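Local structure of Hsp70/Hsp90 co-chaperone CNS1 (Saccharomyces cerevisiae, 6HFM) at residues F104-A109 / Q159-R164; R16-I21 / V132-N137; I53-Q58 / I141-K146. The protein acts as a co-chaperone that binds Hsp90 and Hsp70 and stimulates the Hsp70 ATPase, this chain being its C-terminal wheel domain. One frame throughout, in Å; residues are numbered along the deposited sequence.

Contact 1. Residues F104-A109 / Q159-R164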
loop_
_atom_site.group_PDB
_atom_site.type_symbol
_atom_site.label_atom_id
_atom_site.label_comp_id
_atom_site.label_asym_id
_atom_site.label_seq_id
_atom_site.Cartn_x
_atom_site.Cartn_y
_atom_site.Cartn_z
ATOM N N PHE A 104 4.997 2.253 6.510
ATOM C CA PHE A 104 4.925 0.842 6.879
ATOM C C PHE A 104 3.938 0.095 5.989
ATOM O O PHE A 104 2.966 0.668 5.494
ATOM C CB PHE A 104 4.552 0.678 8.355
ATOM C CG PHE A 104 5.542 1.301 9.293
ATOM C CD1 PHE A 104 6.662 0.596 9.707
ATOM C CD2 PHE A 104 5.373 2.606 9.736
ATOM C CE1 PHE A 104 7.593 1.173 10.553
ATOM C CE2 PHE A 104 6.297 3.190 10.588
ATOM C CZ PHE A 104 7.412 2.471 10.997
ATOM N N MET A 105 4.230 -1.183 5.760
ATOM C CA MET A 105 3.342 -2.079 5.032
ATOM C C MET A 105 3.235 -3.399 5.778
ATOM O O MET A 105 4.187 -3.828 6.435
ATOM C CB MET A 105 3.863 -2.313 3.613
ATOM C CG MET A 105 3.891 -1.033 2.781
ATOM S SD MET A 105 4.560 -1.191 1.110
ATOM C CE MET A 105 3.178 -1.965 0.287
ATOM N N GLU A 106 2.066 -4.024 5.676
ATOM C CA GLU A 106 1.810 -5.307 6.317
ATOM C C GLU A 106 2.454 -6.434 5.505
ATOM O O GLU A 106 2.443 -6.399 4.269
ATOM C CB GLU A 106 0.302 -5.526 6.452
ATOM C CG GLU A 106 -0.103 -6.761 7.243
ATOM C CD GLU A 106 -1.610 -6.901 7.418
ATOM O OE1 GLU A 106 -2.341 -5.882 7.350
ATOM O OE2 GLU A 106 -2.066 -8.041 7.652
ATOM N N THR A 107 3.010 -7.430 6.195
ATOM C CA THR A 107 3.614 -8.595 5.536
ATOM C C THR A 107 2.639 -9.772 5.522
ATOM O O THR A 107 1.591 -9.731 6.170
ATOM C CB THR A 107 4.921 -9.026 6.234
ATOM O OG1 THR A 107 4.643 -9.439 7.578
ATOM C CG2 THR A 107 5.930 -7.893 6.253
ATOM N N LYS A 108 2.982 -10.833 4.799
ATOM C CA LYS A 108 2.124 -12.020 4.753
ATOM C C LYS A 108 1.923 -12.624 6.150
ATOM O O LYS A 108 0.851 -13.139 6.450
ATOM C CB LYS A 108 2.676 -13.082 3.788
ATOM C CG LYS A 108 1.650 -14.162 3.458
ATOM C CD LYS A 108 2.164 -15.188 2.466
ATOM C CE LYS A 108 1.160 -16.318 2.298
ATOM N NZ LYS A 108 1.654 -17.364 1.361
ATOM N N ALA A 109 2.945 -12.529 7.005
ATOM C CA ALA A 109 2.851 -13.011 8.389
ATOM C C ALA A 109 1.901 -12.197 9.280
ATOM O O ALA A 109 1.544 -12.650 10.365
ATOM C CB ALA A 109 4.238 -13.051 9.018
ATOM N N GLN A 159 -2.888 -10.584 15.463
ATOM C CA GLN A 159 -4.108 -11.406 15.443
ATOM C C GLN A 159 -5.287 -10.667 14.790
ATOM O O GLN A 159 -5.992 -11.240 13.959
ATOM C CB GLN A 159 -4.478 -11.862 16.865
ATOM C CG GLN A 159 -5.617 -12.874 16.921
ATOM C CD GLN A 159 -5.881 -13.395 18.323
ATOM O OE1 GLN A 159 -5.917 -14.604 18.546
ATOM N NE2 GLN A 159 -6.069 -12.486 19.273
ATOM N N LYS A 160 -5.471 -9.400 15.158
ATOM C CA LYS A 160 -6.511 -8.532 14.582
ATOM C C LYS A 160 -6.301 -8.346 13.073
ATOM O O LYS A 160 -7.257 -8.345 12.299
ATOM C CB LYS A 160 -6.509 -7.165 15.274
ATOM C CG LYS A 160 -7.794 -6.368 15.144
ATOM C CD LYS A 160 -7.612 -4.962 15.702
ATOM C CE LYS A 160 -8.922 -4.190 15.771
ATOM N NZ LYS A 160 -9.734 -4.541 16.971
ATOM N N ALA A 161 -5.045 -8.187 12.662
ATOM C CA ALA A 161 -4.715 -8.071 11.242
ATOM C C ALA A 161 -5.080 -9.335 10.468
ATOM O O ALA A 161 -5.720 -9.260 9.416
ATOM C CB ALA A 161 -3.241 -7.735 11.054
ATOM N N LEU A 162 -4.722 -10.496 11.014
ATOM C CA LEU A 162 -5.026 -11.770 10.358
ATOM C C LEU A 162 -6.539 -12.042 10.306
ATOM O O LEU A 162 -7.027 -12.656 9.350
ATOM C CB LEU A 162 -4.276 -12.919 11.036
ATOM C CG LEU A 162 -2.742 -12.848 10.948
ATOM C CD1 LEU A 162 -2.120 -13.910 11.842
ATOM C CD2 LEU A 162 -2.229 -12.983 9.520
ATOM N N GLU A 163 -7.272 -11.543 11.302
ATOM C CA GLU A 163 -8.736 -11.679 11.352
ATOM C C GLU A 163 -9.485 -10.836 10.303
ATOM O O GLU A 163 -10.652 -11.108 10.022
ATOM C CB GLU A 163 -9.253 -11.376 12.766
ATOM C CG GLU A 163 -8.997 -12.519 13.738
ATOM C CD GLU A 163 -9.225 -12.160 15.199
ATOM O OE1 GLU A 163 -9.567 -10.996 15.510
ATOM O OE2 GLU A 163 -9.054 -13.062 16.047
ATOM N N ARG A 164 -8.822 -9.830 9.727
ATOM C CA ARG A 164 -9.362 -9.099 8.563
ATOM C C ARG A 164 -9.438 -9.933 7.271
ATOM O O ARG A 164 -10.163 -9.561 6.339
ATOM C CB ARG A 164 -8.543 -7.828 8.279
ATOM C CG ARG A 164 -8.631 -6.753 9.352
ATOM C CD ARG A 164 -8.150 -5.401 8.845
ATOM N NE ARG A 164 -6.707 -5.358 8.592
ATOM C CZ ARG A 164 -5.763 -5.068 9.494
ATOM N NH1 ARG A 164 -6.062 -4.795 10.769
ATOM N NH2 ARG A 164 -4.485 -5.068 9.115
HETATM O O HOH W 1 -4.560 -8.525 7.001
#
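Ala161 is the first residue of helix 158-163 to meet the other segment: its CB lies 3.6 Å from OE2 of Glu106, the last residue of strand 101-106. The carbonyl of the same alanine takes part as well, because a water donates to Ala161 O at 2.8 Å and to Glu106 OE2 at 2.6 Å, tying the carboxylate to the helix backbone. Leu162 reaches the loop after the strand, where CD2 comes within 3.9 Å of Ala109 O. Arg164 is bent at chi3 (-69°), which sets NE; its NH2 meets Glu106 OE1 at 2.9 Å. This is a salt bridge whose hydrogen bond is weak, with an N-H...O angle of 129°; OE1 sits in the guanidinium plane at its edge, while the carboxylate plane stands 85° to it. Ala161 CA lies over one face of the guanidinium, toward its rim. Glu106 reaches across with its chain extended beyond CG, and its two oxygens have further salt-bridge partners, Lys140 at OE1 and Arg165 at OE2, a cluster likely to keep the carboxylate ionised. The arrangement is a strand-end carboxylate gripped by basic side chains, joining the C-terminal helix to the mixed sheet of the wheel domain.

Contact 2. Residues R16-I21 / V132-N137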
loop_
_atom_site.group_PDB
_atom_site.type_symbol
_atom_site.label_atom_id
_atom_site.label_comp_id
_atom_site.label_asym_id
_atom_site.label_seq_id
_atom_site.Cartn_x
_atom_site.Cartn_y
_atom_site.Cartn_z
ATOM N N ARG A 16 5.853 -11.276 -11.664
ATOM C CA ARG A 16 6.259 -10.254 -10.695
ATOM C C ARG A 16 6.268 -10.734 -9.224
ATOM O O ARG A 16 6.537 -9.935 -8.324
ATOM C CB ARG A 16 5.333 -9.038 -10.830
ATOM C CG ARG A 16 5.512 -8.227 -12.110
ATOM C CD ARG A 16 4.349 -7.272 -12.285
ATOM N NE ARG A 16 4.548 -6.244 -13.305
ATOM C CZ ARG A 16 4.445 -6.425 -14.620
ATOM N NH1 ARG A 16 4.215 -7.632 -15.139
ATOM N NH2 ARG A 16 4.624 -5.382 -15.436
ATOM N N ASN A 17 5.954 -12.014 -8.993
ATOM C CA ASN A 17 5.944 -12.640 -7.664
ATOM C C ASN A 17 5.020 -11.924 -6.668
ATOM O O ASN A 17 5.315 -11.862 -5.477
ATOM C CB ASN A 17 7.373 -12.740 -7.112
ATOM C CG ASN A 17 7.490 -13.726 -5.960
ATOM O OD1 ASN A 17 6.801 -14.745 -5.931
ATOM N ND2 ASN A 17 8.356 -13.416 -5.001
ATOM N N ILE A 18 3.889 -11.420 -7.162
ATOM C CA ILE A 18 2.958 -10.647 -6.322
ATOM C C ILE A 18 2.073 -11.596 -5.506
ATOM O O ILE A 18 1.425 -12.498 -6.054
ATOM C CB ILE A 18 2.084 -9.682 -7.158
ATOM C CG1 ILE A 18 2.957 -8.578 -7.755
ATOM C CG2 ILE A 18 0.979 -9.043 -6.308
ATOM C CD1 ILE A 18 2.304 -7.796 -8.871
ATOM N N THR A 19 2.064 -11.384 -4.197
ATOM C CA THR A 19 1.145 -12.062 -3.287
ATOM C C THR A 19 -0.096 -11.177 -3.130
ATOM O O THR A 19 0.039 -9.988 -2.873
ATOM C CB THR A 19 1.815 -12.250 -1.908
ATOM O OG1 THR A 19 3.061 -12.938 -2.069
ATOM C CG2 THR A 19 0.923 -13.032 -0.954
ATOM N N ASN A 20 -1.289 -11.752 -3.299
ATOM C CA ASN A 20 -2.543 -11.020 -3.044
ATOM C C ASN A 20 -3.321 -11.684 -1.915
ATOM O O ASN A 20 -3.554 -12.894 -1.939
ATOM C CB ASN A 20 -3.430 -10.932 -4.291
ATOM C CG ASN A 20 -4.677 -10.091 -4.059
ATOM O OD1 ASN A 20 -4.607 -9.000 -3.481
ATOM N ND2 ASN A 20 -5.828 -10.595 -4.498
ATOM N N ILE A 21 -3.730 -10.872 -0.940
ATOM C CA ILE A 21 -4.529 -11.336 0.189
ATOM C C ILE A 21 -5.926 -10.723 0.077
ATOM O O ILE A 21 -6.066 -9.502 0.060
ATOM C CB ILE A 21 -3.895 -10.917 1.539
ATOM C CG1 ILE A 21 -2.492 -11.535 1.720
ATOM C CG2 ILE A 21 -4.795 -11.289 2.719
ATOM C CD1 ILE A 21 -2.428 -13.045 1.700
ATOM N N VAL A 132 5.617 -8.975 1.025
ATOM C CA VAL A 132 4.733 -7.820 1.232
ATOM C C VAL A 132 3.597 -7.898 0.200
ATOM O O VAL A 132 3.839 -7.643 -0.987
ATOM C CB VAL A 132 5.510 -6.494 1.073
ATOM C CG1 VAL A 132 4.589 -5.284 1.197
ATOM C CG2 VAL A 132 6.629 -6.410 2.109
ATOM N N PRO A 133 2.360 -8.240 0.636
ATOM C CA PRO A 133 1.274 -8.425 -0.337
ATOM C C PRO A 133 0.483 -7.184 -0.745
ATOM O O PRO A 133 0.477 -6.165 -0.042
ATOM C CB PRO A 133 0.314 -9.404 0.378
ATOM C CG PRO A 133 0.996 -9.827 1.623
ATOM C CD PRO A 133 1.964 -8.750 1.963
ATOM N N LEU A 134 -0.206 -7.307 -1.878
ATOM C CA LEU A 134 -1.399 -6.519 -2.145
ATOM C C LEU A 134 -2.535 -7.048 -1.266
ATOM O O LEU A 134 -2.570 -8.235 -0.909
ATOM C CB LEU A 134 -1.807 -6.605 -3.621
ATOM C CG LEU A 134 -0.859 -6.025 -4.675
ATOM C CD1 LEU A 134 -1.429 -6.277 -6.063
ATOM C CD2 LEU A 134 -0.630 -4.543 -4.451
ATOM N N PHE A 135 -3.450 -6.146 -0.912
ATOM C CA PHE A 135 -4.676 -6.491 -0.206
ATOM C C PHE A 135 -5.841 -6.114 -1.114
ATOM O O PHE A 135 -5.988 -4.950 -1.477
ATOM C CB PHE A 135 -4.729 -5.793 1.160
ATOM C CG PHE A 135 -3.796 -6.406 2.170
ATOM C CD1 PHE A 135 -4.238 -7.406 3.030
ATOM C CD2 PHE A 135 -2.459 -6.032 2.221
ATOM C CE1 PHE A 135 -3.369 -8.001 3.937
ATOM C CE2 PHE A 135 -1.589 -6.627 3.119
ATOM C CZ PHE A 135 -2.044 -7.615 3.978
ATOM N N ASP A 136 -6.628 -7.115 -1.527
ATOM C CA ASP A 136 -7.749 -6.912 -2.454
ATOM C C ASP A 136 -7.284 -6.236 -3.755
ATOM O O ASP A 136 -7.942 -5.335 -4.276
ATOM C CB ASP A 136 -8.855 -6.114 -1.750
ATOM C CG ASP A 136 -9.248 -6.736 -0.427
ATOM O OD1 ASP A 136 -9.774 -7.871 -0.447
ATOM O OD2 ASP A 136 -9.026 -6.099 0.629
ATOM N N ASN A 137 -6.134 -6.693 -4.255
ATOM C CA ASN A 137 -5.512 -6.182 -5.487
ATOM C C ASN A 137 -5.224 -4.680 -5.454
ATOM O O ASN A 137 -5.289 -3.998 -6.476
ATOM C CB ASN A 137 -6.330 -6.587 -6.737
ATOM C CG ASN A 137 -5.979 -7.975 -7.256
ATOM O OD1 ASN A 137 -4.865 -8.479 -7.065
ATOM N ND2 ASN A 137 -6.932 -8.590 -7.936
HETATM O O HOH W 2 3.885 -9.428 -3.162
#
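Asn20 and Leu134 form a parallel beta bridge, and the asparagine side chain extends it past the end of the strand. From CB, which lies 4.0 Å from Asn137 OD1, the chain runs to CG, anti to the backbone N (chi1 -176°) and 3.4 Å from the same oxygen. At the tip OD1 accepts the backbone N-H of Asn137 at 2.9 Å, a fairly straight bond (159°) whose donor is tilted from the amide plane. ND2, the other branch, lies beside the Asn137 amide; the two side chains cross at about a right angle, yet their amide planes are only 12° apart. Asp136 has left-handed backbone angles (positive phi), which turn the chain after Phe135 and bring the Asn137 N-H to Asn20 OD1.

Three backbone bonds zip the strands: Leu134 N to Thr19 O, Ile21 N to Leu134 O and Asp136 N to Ile21 O. Ahead of them a water bridges Thr19 N and Val132 O. On the face bearing Ile21 and Phe135, Ile21 CG1 packs at 3.8 Å on Pro133 CB and its CG2 at 3.8 Å on Phe135 CE1. Ahead of the bridged pairs in sequence, Ile18 sends CG2 to Leu134 CD1 at 3.7 Å, and both side chains also touch Leu125 and Met13. Thr19 OG1 is hydrogen-bonded to Asp131. Asn17, with Leu125 part of the magnesium site, closes helix 4-15 in a Schellman motif, so the arrangement is a helix C-cap leading into a short two-stranded parallel sheet.

Contact 3. Residues I53-Q58 / I141-K146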
loop_
_atom_site.group_PDB
_atom_site.type_symbol
_atom_site.label_atom_id
_atom_site.label_comp_id
_atom_site.label_asym_id
_atom_site.label_seq_id
_atom_site.Cartn_x
_atom_site.Cartn_y
_atom_site.Cartn_z
ATOM N N ILE A 53 -4.068 4.740 1.617
ATOM C CA ILE A 53 -3.011 5.360 2.416
ATOM C C ILE A 53 -3.616 5.688 3.775
ATOM O O ILE A 53 -4.456 6.575 3.884
ATOM C CB ILE A 53 -2.415 6.616 1.730
ATOM C CG1 ILE A 53 -1.890 6.259 0.325
ATOM C CG2 ILE A 53 -1.286 7.211 2.562
ATOM C CD1 ILE A 53 -2.835 6.630 -0.790
ATOM N N MET A 54 -3.188 4.951 4.797
ATOM C CA MET A 54 -3.747 5.051 6.143
ATOM C C MET A 54 -2.899 5.993 6.992
ATOM O O MET A 54 -1.670 5.928 6.955
ATOM C CB MET A 54 -3.776 3.675 6.822
ATOM C CG MET A 54 -4.316 2.528 5.974
ATOM S SD MET A 54 -5.957 2.826 5.296
ATOM C CE MET A 54 -6.936 2.923 6.792
ATOM N N TYR A 55 -3.564 6.858 7.757
ATOM C CA TYR A 55 -2.914 7.711 8.755
ATOM C C TYR A 55 -3.509 7.334 10.115
ATOM O O TYR A 55 -4.383 8.040 10.630
ATOM C CB TYR A 55 -3.150 9.194 8.440
ATOM C CG TYR A 55 -2.830 9.595 7.017
ATOM C CD1 TYR A 55 -1.516 9.846 6.616
ATOM C CD2 TYR A 55 -3.842 9.732 6.067
ATOM C CE1 TYR A 55 -1.220 10.221 5.314
ATOM C CE2 TYR A 55 -3.555 10.111 4.766
ATOM C CZ TYR A 55 -2.243 10.348 4.391
ATOM O OH TYR A 55 -1.952 10.714 3.096
ATOM N N PRO A 56 -3.054 6.206 10.699
ATOM C CA PRO A 56 -3.723 5.671 11.900
ATOM C C PRO A 56 -3.703 6.596 13.124
ATOM O O PRO A 56 -4.672 6.599 13.895
ATOM C CB PRO A 56 -2.977 4.356 12.176
ATOM C CG PRO A 56 -1.693 4.456 11.420
ATOM C CD PRO A 56 -1.980 5.313 10.228
ATOM N N THR A 57 -2.642 7.389 13.285
ATOM C CA THR A 57 -2.552 8.330 14.418
ATOM C C THR A 57 -3.443 9.576 14.248
ATOM O O THR A 57 -3.628 10.330 15.209
ATOM C CB THR A 57 -1.093 8.764 14.719
ATOM O OG1 THR A 57 -0.564 9.549 13.640
ATOM C CG2 THR A 57 -0.198 7.549 14.958
ATOM N N GLN A 58 -3.984 9.790 13.044
ATOM C CA GLN A 58 -4.917 10.890 12.761
ATOM C C GLN A 58 -6.364 10.445 12.475
ATOM O O GLN A 58 -7.222 11.299 12.217
ATOM C CB GLN A 58 -4.393 11.705 11.573
ATOM C CG GLN A 58 -3.126 12.494 11.864
ATOM C CD GLN A 58 -3.379 13.720 12.728
ATOM O OE1 GLN A 58 -4.362 14.435 12.538
ATOM N NE2 GLN A 58 -2.484 13.972 13.678
ATOM N N ILE A 141 -0.753 1.132 2.597
ATOM C CA ILE A 141 0.416 1.682 3.295
ATOM C C ILE A 141 -0.057 2.473 4.512
ATOM O O ILE A 141 -1.188 2.981 4.537
ATOM C CB ILE A 141 1.336 2.531 2.362
ATOM C CG1 ILE A 141 0.716 3.875 1.979
ATOM C CG2 ILE A 141 1.694 1.739 1.110
ATOM C CD1 ILE A 141 1.699 4.830 1.328
ATOM N N TYR A 142 0.816 2.548 5.513
ATOM C CA TYR A 142 0.571 3.303 6.737
ATOM C C TYR A 142 1.619 4.398 6.833
ATOM O O TYR A 142 2.815 4.113 6.843
ATOM C CB TYR A 142 0.646 2.383 7.970
ATOM C CG TYR A 142 -0.334 1.224 7.921
ATOM C CD1 TYR A 142 -1.609 1.335 8.471
ATOM C CD2 TYR A 142 0.005 0.026 7.285
ATOM C CE1 TYR A 142 -2.520 0.282 8.409
ATOM C CE2 TYR A 142 -0.891 -1.033 7.222
ATOM C CZ TYR A 142 -2.152 -0.902 7.776
ATOM O OH TYR A 142 -3.033 -1.957 7.697
ATOM N N ILE A 143 1.171 5.653 6.897
ATOM C CA ILE A 143 2.076 6.794 7.044
ATOM C C ILE A 143 1.997 7.259 8.497
ATOM O O ILE A 143 0.932 7.663 8.971
ATOM C CB ILE A 143 1.743 7.908 6.023
ATOM C CG1 ILE A 143 2.104 7.414 4.614
ATOM C CG2 ILE A 143 2.496 9.195 6.349
ATOM C CD1 ILE A 143 1.785 8.371 3.479
ATOM N N VAL A 144 3.123 7.151 9.206
ATOM C CA VAL A 144 3.191 7.444 10.648
ATOM C C VAL A 144 4.436 8.282 10.948
ATOM O O VAL A 144 5.531 7.908 10.553
ATOM C CB VAL A 144 3.250 6.140 11.483
ATOM C CG1 VAL A 144 3.252 6.445 12.980
ATOM C CG2 VAL A 144 2.067 5.238 11.147
ATOM N N PRO A 145 4.286 9.407 11.670
ATOM C CA PRO A 145 5.494 10.159 12.028
ATOM C C PRO A 145 6.546 9.300 12.726
ATOM O O PRO A 145 6.193 8.455 13.553
ATOM C CB PRO A 145 4.965 11.227 12.986
ATOM C CG PRO A 145 3.555 11.435 12.558
ATOM C CD PRO A 145 3.062 10.082 12.133
ATOM N N LYS A 146 7.817 9.501 12.379
ATOM C CA LYS A 146 8.926 8.780 13.011
ATOM C C LYS A 146 8.834 8.817 14.542
ATOM O O LYS A 146 9.037 7.800 15.205
ATOM C CB LYS A 146 10.270 9.362 12.539
ATOM C CG LYS A 146 11.507 8.659 13.087
ATOM C CD LYS A 146 12.787 9.292 12.552
ATOM C CE LYS A 146 13.955 9.088 13.507
ATOM N NZ LYS A 146 15.130 9.918 13.122
HETATM O O HOH W 3 -0.651 8.205 11.259
#
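Met54 is hydrogen-bonded to strand 139-145 through both its backbone polar atoms: its N donates to Ile141 O at 2.8 Å and its O accepts from Ile143 N at 2.9 Å. Both bonds are nearly straight, the first at 172°. Tyr142 CA adds a CA-H...O contact to Met54 O. Where the strands part, a water takes the N-H of Thr57 and donates to Ile143 O, continuing the ladder past Tyr55.

Around this backbone the side chains pair by face. Ile141 holds CG1 between its backbone N and carbonyl carbon (chi1 72°), where it meets Ile53 CG1 and CG2, the former at 3.9 Å. Ile53 CG2 also presses on Ile143 CD1 at 3.4 Å, tighter than usual van der Waals contact. Tyr55 lies alongside Ile143, CE1 3.8 Å from CB, its hydroxyl bonded to Asp62; Val80 of helix 73-82 covers Ile53, Tyr55 and Ile143. An alanine in place of Ile143 would probably open a gap between Ile53 and Tyr55, leaving Ile53 CG2 without its closest partner here. On the face of Met54 and Tyr142, Met54 CB meets Tyr142 CD1 at 3.6 Å. Farther along, Pro56 CG packs on Val144 CG2 at 3.9 Å, beside Trp152. The pairing is a parallel strand pair, twisted by 34°, inside the mixed sheet of the wheel domain, with helices packed on its two faces.

How the contacts relate
Contacts 1 and 3, with centres about 15 Å apart, share the mixed sheet: strand 139-145 lies between 47-55 and 101-106, and the backbones of Phe104 and Tyr142 meet in it. Contact 2 lies about 12 Å from contact 1 and touches it where Pro133 and Phe135 pack on Glu106. Contacts 2 and 3 are about 20 Å apart, on opposite sides of the chain's centre. Along the chain the segments run 16-21, 53-58, 104-109, 132-137, 141-146, 159-164, so every pair of contacts interleaves. Contact 1 joins the C-terminal helix to the mixed sheet, while contact 2 joins the N-terminal segment to strand 134-135, just before strand 139-145, consistent with a single compact unit.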